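Local coordinates for protein luciferase-like monooxygenase (PDB 7BIP) that probably acts as a luciferase-like monooxygenase in the biosynthesis of the aromatic polyketide rishirilide, putting oxygen into an intermediate of the pathway, at residues I172-A177 and A189-M194; E226-S231 and G317-S322; L103-G108 and P168-L173. All blocks are in the same frame, centred on the assembly; numbering follows the deposited sequence.

Overall arrangement
The three contacts are seams between parallel strands of one TIM barrel, the fold of the bacterial luciferase family. Contacts 3 and 1 lie on either side of strand 171-175, share Ile172 and Leu173, and have centres about 9 Å apart. One further seam separates contacts 1 and 2, whose centres are about 11 Å apart; across it Val193 N and Asp227 O, 2.8 Å apart, probably bond. A salt bridge, Arg171 NH1 to Asp227 OD1, ties contacts 2 and 3. Contacts 1 and 2 approach Lys41, a known calcium-site residue with no ion bound in this chain: between nearest side-chain atoms it is about 4 Å from Met194 and about 3 Å from Ser322.

Contact 1 of 3, residues I172-A177 and A189-M194; sequences ILVATA and AGHGVM
Ile172 and His191 run side by side, and the methyl CG2 of Ile172 sits squarely over one face of the imidazole, 3.7 Å from the ring centroid, as a CH-pi contact. The branched isoleucine suits this because CG2, anti to its backbone N, reaches the ring centre while CB and CD1 graze ND1 and CE1. Ala189 CB lies over the opposite face, nearer the rim, so the imidazole is held between two aliphatic groups, and Val174 CG2 approaches its CD2 obliquely. Further along the same side, Thr176 CG2 touches Val193 CG2 at 3.6 Å. On the other side of the sheet Met194 CG packs on Leu173 CB at 3.8 Å, and Met194 CB meets Ala175 CB.

Beneath these side chains the backbones pair as parallel strands 172-175 and 192-194, the two strands of a beta-alpha-beta unit of the TIM barrel, with helix 180-188 as the crossover. Gly192 N donates to Ile172 O at 2.8 Å in the carbonyl plane, whereas Val174 N and Met194 N approach their acceptors, Gly192 O and Val174 O, from above the carbonyl planes. The last bond, from Thr176 N to Met194 O, is short at 2.7 Å and runs nearly along the C=O axis. Glycine fits position 192 because a CB there would fall 2.8 Å from Leu173 CD2, a clash.

Outside this shell, Gly190 ends the crossover helix in a Schellman motif whose positive phi suits glycine, turning the chain into His191. The carbonyl of His191 is bonded by Tyr212 OH. Thr176 OG1, anti to the backbone N (chi1 -176°), bonds to Ser182 OG in the first turn of helix 180-188 and to Thr179 O just before it.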
# COMPACT_ATOMS: atom_id res chain seq x y z
N ILE A 172 -7.83 -2.62 17.10
CA ILE A 172 -6.93 -3.76 16.90
C ILE A 172 -7.73 -5.04 17.16
O ILE A 172 -8.34 -5.18 18.22
CB ILE A 172 -5.70 -3.69 17.82
CG1 ILE A 172 -4.80 -2.51 17.44
CG2 ILE A 172 -4.89 -4.99 17.77
CD1 ILE A 172 -3.64 -2.30 18.43
N LEU A 173 -7.72 -5.95 16.19
CA LEU A 173 -8.32 -7.27 16.37
C LEU A 173 -7.27 -8.34 16.16
O LEU A 173 -6.40 -8.19 15.29
CB LEU A 173 -9.50 -7.49 15.41
CG LEU A 173 -10.55 -6.39 15.51
CD1 LEU A 173 -10.36 -5.42 14.36
CD2 LEU A 173 -11.96 -6.99 15.50
N VAL A 174 -7.33 -9.41 16.94
CA VAL A 174 -6.36 -10.49 16.87
C VAL A 174 -7.08 -11.73 16.36
O VAL A 174 -8.08 -12.17 16.95
CB VAL A 174 -5.70 -10.75 18.23
CG1 VAL A 174 -4.88 -12.02 18.19
CG2 VAL A 174 -4.82 -9.55 18.59
N ALA A 175 -6.59 -12.30 15.27
CA ALA A 175 -7.23 -13.46 14.67
C ALA A 175 -6.82 -14.71 15.43
O ALA A 175 -5.63 -14.92 15.71
CB ALA A 175 -6.85 -13.59 13.20
N THR A 176 -7.80 -15.53 15.80
CA THR A 176 -7.48 -16.82 16.38
C THR A 176 -8.40 -17.88 15.76
O THR A 176 -9.63 -17.77 15.84
CB THR A 176 -7.57 -16.80 17.91
OG1 THR A 176 -7.17 -18.07 18.44
CG2 THR A 176 -8.96 -16.44 18.42
N ALA A 177 -7.77 -18.83 15.07
CA ALA A 177 -8.36 -20.12 14.75
C ALA A 177 -7.79 -21.23 15.60
O ALA A 177 -8.23 -22.37 15.49
CB ALA A 177 -8.12 -20.46 13.27
N ALA A 189 -5.62 -7.61 26.69
CA ALA A 189 -4.97 -6.47 26.07
C ALA A 189 -5.97 -5.44 25.55
O ALA A 189 -5.55 -4.41 25.00
CB ALA A 189 -4.07 -6.94 24.93
N GLY A 190 -7.27 -5.68 25.71
CA GLY A 190 -8.28 -4.79 25.17
C GLY A 190 -8.51 -4.92 23.68
O GLY A 190 -9.14 -4.03 23.09
N HIS A 191 -8.02 -5.99 23.07
CA HIS A 191 -8.15 -6.14 21.62
C HIS A 191 -9.46 -6.83 21.26
O HIS A 191 -10.07 -7.54 22.06
CB HIS A 191 -6.98 -6.95 21.05
CG HIS A 191 -5.64 -6.32 21.27
ND1 HIS A 191 -5.47 -4.96 21.38
CD2 HIS A 191 -4.41 -6.87 21.38
CE1 HIS A 191 -4.18 -4.69 21.55
NE2 HIS A 191 -3.52 -5.84 21.55
N GLY A 192 -9.88 -6.62 20.02
CA GLY A 192 -10.93 -7.43 19.44
C GLY A 192 -10.40 -8.79 19.03
O GLY A 192 -9.22 -9.11 19.18
N VAL A 193 -11.29 -9.61 18.49
CA VAL A 193 -10.93 -10.98 18.13
C VAL A 193 -11.58 -11.35 16.80
O VAL A 193 -12.67 -10.87 16.45
CB VAL A 193 -11.31 -11.95 19.28
CG1 VAL A 193 -12.82 -12.19 19.36
CG2 VAL A 193 -10.55 -13.25 19.17
N MET A 194 -10.88 -12.17 16.02
CA MET A 194 -11.41 -12.72 14.78
C MET A 194 -11.41 -14.24 14.90
O MET A 194 -10.36 -14.84 15.12
CB MET A 194 -10.60 -12.25 13.57
CG MET A 194 -10.16 -10.78 13.67
SD MET A 194 -9.19 -10.24 12.24
CE MET A 194 -10.52 -9.55 11.26

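Contact 2 of 3, residues E226-S231 and G317-S322; sequences EDIHMS and GDFTIS
Three backbone hydrogen bonds knit strands 228-231 and 320-322 in parallel. Thr320 N donates to Ile228 O at 2.9 Å, and Met230 N to Thr320 O at 3.0 Å, both nearly along the C=O axis; Ser322 N then meets Met230 O in the carbonyl plane. Strand 320-324, the last of the TIM barrel, pairs on its other edge with the first, 2-6, so this seam lies next to the one that closes the barrel.

Two contacts use an aromatic face. Thr320 CG2, anti to its backbone N, stands over the centre of the His229 ring, 3.8 Å from the centroid, the two side chains lying alongside each other. On the opposite side of the sheet Met230, extended beyond CG, crosses Phe319 at about a right angle. Its CE lies over the ring face toward the rim, and its SD sits obliquely at 4.3 Å from the centroid, a Met-aromatic contact for which a long, flexible thioether is well suited. Ile228 O lies at the edge of the same ring, in plane. Phe319 holds its ring there with CG in the crowded position between N and carbonyl carbon (chi1 66°). Plain apolar packing adds Ile228 CG2 against Phe319 CB at 3.7 Å.

The polar tips turn to other strands and loops. Thr320 OG1 bonds to Glu225 O, Ser231 OG to Asn6 ND2, and Ser322 OG to both His39 NE2 and Lys41 NZ. Ser231 OG also rests 3.4 Å from Ser322 CB, a closeness that small serines allow.

His229 ND1 bonds to Lys41 NZ as well; a charged lysine there would probably disfavour a second positive charge on the imidazole, keeping it neutral beside a residue known to take part in calcium binding.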
# COMPACT_ATOMS: atom_id res chain seq x y z
N GLU A 226 -18.62 -4.83 17.11
CA GLU A 226 -17.53 -4.55 16.17
C GLU A 226 -16.19 -5.10 16.65
O GLU A 226 -15.21 -5.04 15.89
CB GLU A 226 -17.44 -3.05 15.90
CG GLU A 226 -18.49 -2.56 14.93
CD GLU A 226 -18.50 -1.06 14.76
OE1 GLU A 226 -18.75 -0.36 15.76
OE2 GLU A 226 -18.26 -0.59 13.62
N ASP A 227 -16.12 -5.64 17.86
CA ASP A 227 -14.90 -6.22 18.40
C ASP A 227 -14.77 -7.71 18.10
O ASP A 227 -13.76 -8.31 18.47
CB ASP A 227 -14.82 -6.00 19.91
CG ASP A 227 -14.54 -4.56 20.27
OD1 ASP A 227 -13.58 -4.00 19.71
OD2 ASP A 227 -15.29 -3.99 21.09
N ILE A 228 -15.76 -8.31 17.45
CA ILE A 228 -15.78 -9.75 17.20
C ILE A 228 -16.11 -9.94 15.72
O ILE A 228 -17.21 -9.58 15.28
CB ILE A 228 -16.80 -10.48 18.08
CG1 ILE A 228 -16.44 -10.33 19.57
CG2 ILE A 228 -16.89 -11.95 17.71
CD1 ILE A 228 -17.56 -10.78 20.48
N HIS A 229 -15.16 -10.49 14.97
CA HIS A 229 -15.29 -10.68 13.53
C HIS A 229 -15.24 -12.16 13.18
O HIS A 229 -14.45 -12.91 13.76
CB HIS A 229 -14.16 -9.98 12.76
CG HIS A 229 -14.36 -8.51 12.57
ND1 HIS A 229 -14.14 -7.87 11.37
CD2 HIS A 229 -14.72 -7.54 13.45
CE1 HIS A 229 -14.37 -6.58 11.50
NE2 HIS A 229 -14.72 -6.35 12.76
N MET A 230 -16.06 -12.58 12.22
CA MET A 230 -15.95 -13.91 11.63
C MET A 230 -16.28 -13.80 10.15
O MET A 230 -17.15 -13.02 9.77
CB MET A 230 -16.92 -14.92 12.28
CG MET A 230 -16.83 -15.00 13.80
SD MET A 230 -17.91 -16.29 14.43
CE MET A 230 -18.30 -15.64 16.06
N SER A 231 -15.59 -14.58 9.32
CA SER A 231 -15.84 -14.60 7.88
C SER A 231 -16.59 -15.86 7.49
O SER A 231 -16.33 -16.94 8.03
CB SER A 231 -14.54 -14.50 7.08
OG SER A 231 -14.00 -13.19 7.15
N GLY A 317 -24.43 -14.53 19.71
CA GLY A 317 -24.71 -13.15 20.02
C GLY A 317 -24.50 -12.26 18.81
O GLY A 317 -24.33 -12.73 17.68
N ASP A 318 -24.51 -10.95 19.06
CA ASP A 318 -24.32 -9.99 17.98
C ASP A 318 -22.83 -9.77 17.70
O ASP A 318 -22.05 -9.55 18.63
CB ASP A 318 -24.99 -8.67 18.33
CG ASP A 318 -26.47 -8.70 18.07
OD1 ASP A 318 -26.87 -8.92 16.91
OD2 ASP A 318 -27.25 -8.52 19.03
N PHE A 319 -22.44 -9.82 16.43
CA PHE A 319 -21.04 -9.60 16.06
C PHE A 319 -20.99 -9.16 14.60
O PHE A 319 -22.03 -8.88 13.99
CB PHE A 319 -20.20 -10.86 16.34
CG PHE A 319 -20.56 -12.06 15.49
CD1 PHE A 319 -19.80 -12.38 14.38
CD2 PHE A 319 -21.65 -12.85 15.81
CE1 PHE A 319 -20.13 -13.47 13.59
CE2 PHE A 319 -21.98 -13.95 15.02
CZ PHE A 319 -21.21 -14.26 13.90
N THR A 320 -19.78 -9.06 14.06
CA THR A 320 -19.54 -8.57 12.71
C THR A 320 -19.18 -9.74 11.79
O THR A 320 -18.18 -10.43 12.03
CB THR A 320 -18.43 -7.53 12.72
OG1 THR A 320 -18.82 -6.43 13.56
CG2 THR A 320 -18.15 -7.02 11.32
N ILE A 321 -19.98 -9.95 10.74
CA ILE A 321 -19.74 -11.00 9.76
C ILE A 321 -19.16 -10.36 8.50
O ILE A 321 -19.68 -9.34 8.04
CB ILE A 321 -21.02 -11.78 9.43
CG1 ILE A 321 -21.37 -12.77 10.55
CG2 ILE A 321 -20.87 -12.51 8.08
CD1 ILE A 321 -22.70 -13.51 10.37
N SER A 322 -18.11 -10.97 7.96
CA SER A 322 -17.61 -10.63 6.63
C SER A 322 -18.08 -11.70 5.66
O SER A 322 -17.78 -12.89 5.85
CB SER A 322 -16.09 -10.52 6.59
OG SER A 322 -15.61 -9.59 7.54

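Contact 3 of 3, residues L103-G108 and P168-L173; sequences LDVGFG and PHPRIL
The Phe107 ring has Leu173 O at its edge, in plane, and Ile172 CG2 approaches it obliquely, 3.7 Å from CE2. The His169 ring carries Pro168 CG over one face, toward the rim, and its ND1 donates to Pro170 O at 2.8 Å with the acceptor in the ring plane. At the edge of the Arg171 guanidinium lies a water that accepts from NE and donates to Asp104 OD1, at 2.7 and 2.8 Å, so the carboxylate and guanidinium, too far apart for a salt bridge, are linked through water, their planes 63° apart. A second water joins Arg171 N to the same OD1. Each charge has its own salt bridge: Asp104 OD2 with Arg72, Arg171 NH1 with Asp227.

Parallel strands 103-107 and 171-173 are joined by bonds from Val105 N to Arg171 O, Leu173 N to Val105 O, and Phe107 N to Leu173 O at 2.8 Å. Before the pairing begins, Pro170 sets CB against Leu103 O, 3.4 Å away, and against Val105 CG2; Leu103 O takes a hydrogen bond from Gln166 NE2. An alanine at Phe107 would remove the ring that meets Ile172 CG2 and, on helix 126-142, Phe130 and Val134, and would probably loosen the packing of strand on helix.

In the TIM barrel, helix 85-98 covers Leu103 and Val105, helix 126-142 lies on Phe107 and Ile172, and strand 72-78 flanks strand 103-107 on its other edge.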
# COMPACT_ATOMS: atom_id res chain seq x y z
N LEU A 103 -10.52 2.77 9.16
CA LEU A 103 -9.72 1.55 9.19
C LEU A 103 -9.88 0.79 10.51
O LEU A 103 -9.83 1.39 11.59
CB LEU A 103 -8.24 1.91 8.98
CG LEU A 103 -7.20 0.79 9.07
CD1 LEU A 103 -7.39 -0.21 7.94
CD2 LEU A 103 -5.80 1.38 9.01
N ASP A 104 -10.04 -0.53 10.41
CA ASP A 104 -9.90 -1.45 11.52
C ASP A 104 -8.83 -2.47 11.15
O ASP A 104 -8.81 -2.95 10.01
CB ASP A 104 -11.23 -2.19 11.82
CG ASP A 104 -12.40 -1.24 11.97
OD1 ASP A 104 -12.30 -0.28 12.74
OD2 ASP A 104 -13.43 -1.45 11.29
N VAL A 105 -7.94 -2.80 12.09
CA VAL A 105 -6.75 -3.57 11.75
C VAL A 105 -6.81 -4.93 12.45
O VAL A 105 -6.55 -5.04 13.66
CB VAL A 105 -5.45 -2.84 12.11
CG1 VAL A 105 -4.26 -3.69 11.64
CG2 VAL A 105 -5.43 -1.47 11.44
N GLY A 106 -7.11 -5.97 11.69
CA GLY A 106 -6.91 -7.33 12.15
C GLY A 106 -5.48 -7.80 11.88
O GLY A 106 -4.93 -7.57 10.80
N PHE A 107 -4.89 -8.43 12.89
CA PHE A 107 -3.57 -9.04 12.84
C PHE A 107 -3.74 -10.55 12.99
O PHE A 107 -4.49 -11.00 13.87
CB PHE A 107 -2.65 -8.56 13.98
CG PHE A 107 -2.38 -7.06 14.01
CD1 PHE A 107 -1.13 -6.56 13.63
CD2 PHE A 107 -3.32 -6.17 14.50
CE1 PHE A 107 -0.85 -5.19 13.69
CE2 PHE A 107 -3.05 -4.80 14.57
CZ PHE A 107 -1.81 -4.30 14.16
N GLY A 108 -3.04 -11.34 12.17
CA GLY A 108 -3.21 -12.78 12.19
C GLY A 108 -1.89 -13.53 12.21
O GLY A 108 -0.82 -12.97 11.98
N PRO A 168 -7.22 6.19 20.25
CA PRO A 168 -5.77 6.37 20.17
C PRO A 168 -5.14 5.88 18.87
O PRO A 168 -4.01 6.24 18.56
CB PRO A 168 -5.25 5.55 21.36
CG PRO A 168 -6.29 4.49 21.56
CD PRO A 168 -7.60 5.13 21.21
N HIS A 169 -5.89 5.07 18.13
CA HIS A 169 -5.42 4.40 16.92
C HIS A 169 -6.57 3.56 16.39
O HIS A 169 -7.60 3.43 17.06
CB HIS A 169 -4.17 3.55 17.21
CG HIS A 169 -4.31 2.62 18.37
ND1 HIS A 169 -5.10 1.50 18.34
CD2 HIS A 169 -3.74 2.64 19.60
CE1 HIS A 169 -5.04 0.87 19.50
NE2 HIS A 169 -4.21 1.54 20.28
N PRO A 170 -6.47 3.00 15.18
CA PRO A 170 -7.51 2.09 14.71
C PRO A 170 -7.72 0.93 15.68
O PRO A 170 -6.81 0.50 16.39
CB PRO A 170 -6.96 1.59 13.37
CG PRO A 170 -6.09 2.70 12.91
CD PRO A 170 -5.42 3.20 14.15
N ARG A 171 -8.96 0.43 15.70
CA ARG A 171 -9.27 -0.78 16.45
C ARG A 171 -8.30 -1.89 16.09
O ARG A 171 -7.97 -2.08 14.91
CB ARG A 171 -10.70 -1.23 16.15
CG ARG A 171 -11.23 -2.32 17.09
CD ARG A 171 -12.60 -2.84 16.63
NE ARG A 171 -13.58 -1.77 16.52
CZ ARG A 171 -14.34 -1.35 17.53
NH1 ARG A 171 -14.22 -1.91 18.72
NH2 ARG A 171 -15.22 -0.37 17.33
N ILE A 172 -7.83 -2.62 17.10
CA ILE A 172 -6.93 -3.76 16.90
C ILE A 172 -7.73 -5.04 17.16
O ILE A 172 -8.34 -5.18 18.22
CB ILE A 172 -5.70 -3.69 17.82
CG1 ILE A 172 -4.80 -2.51 17.44
CG2 ILE A 172 -4.89 -4.99 17.77
CD1 ILE A 172 -3.64 -2.30 18.43
N LEU A 173 -7.72 -5.95 16.19
CA LEU A 173 -8.32 -7.27 16.37
C LEU A 173 -7.27 -8.34 16.16
O LEU A 173 -6.40 -8.19 15.29
CB LEU A 173 -9.50 -7.49 15.41
CG LEU A 173 -10.55 -6.39 15.51
CD1 LEU A 173 -10.36 -5.42 14.36
CD2 LEU A 173 -11.96 -6.99 15.50
O HOH W 1 -11.24 1.51 14.46
O HOH W 2 -14.58 -0.42 14.35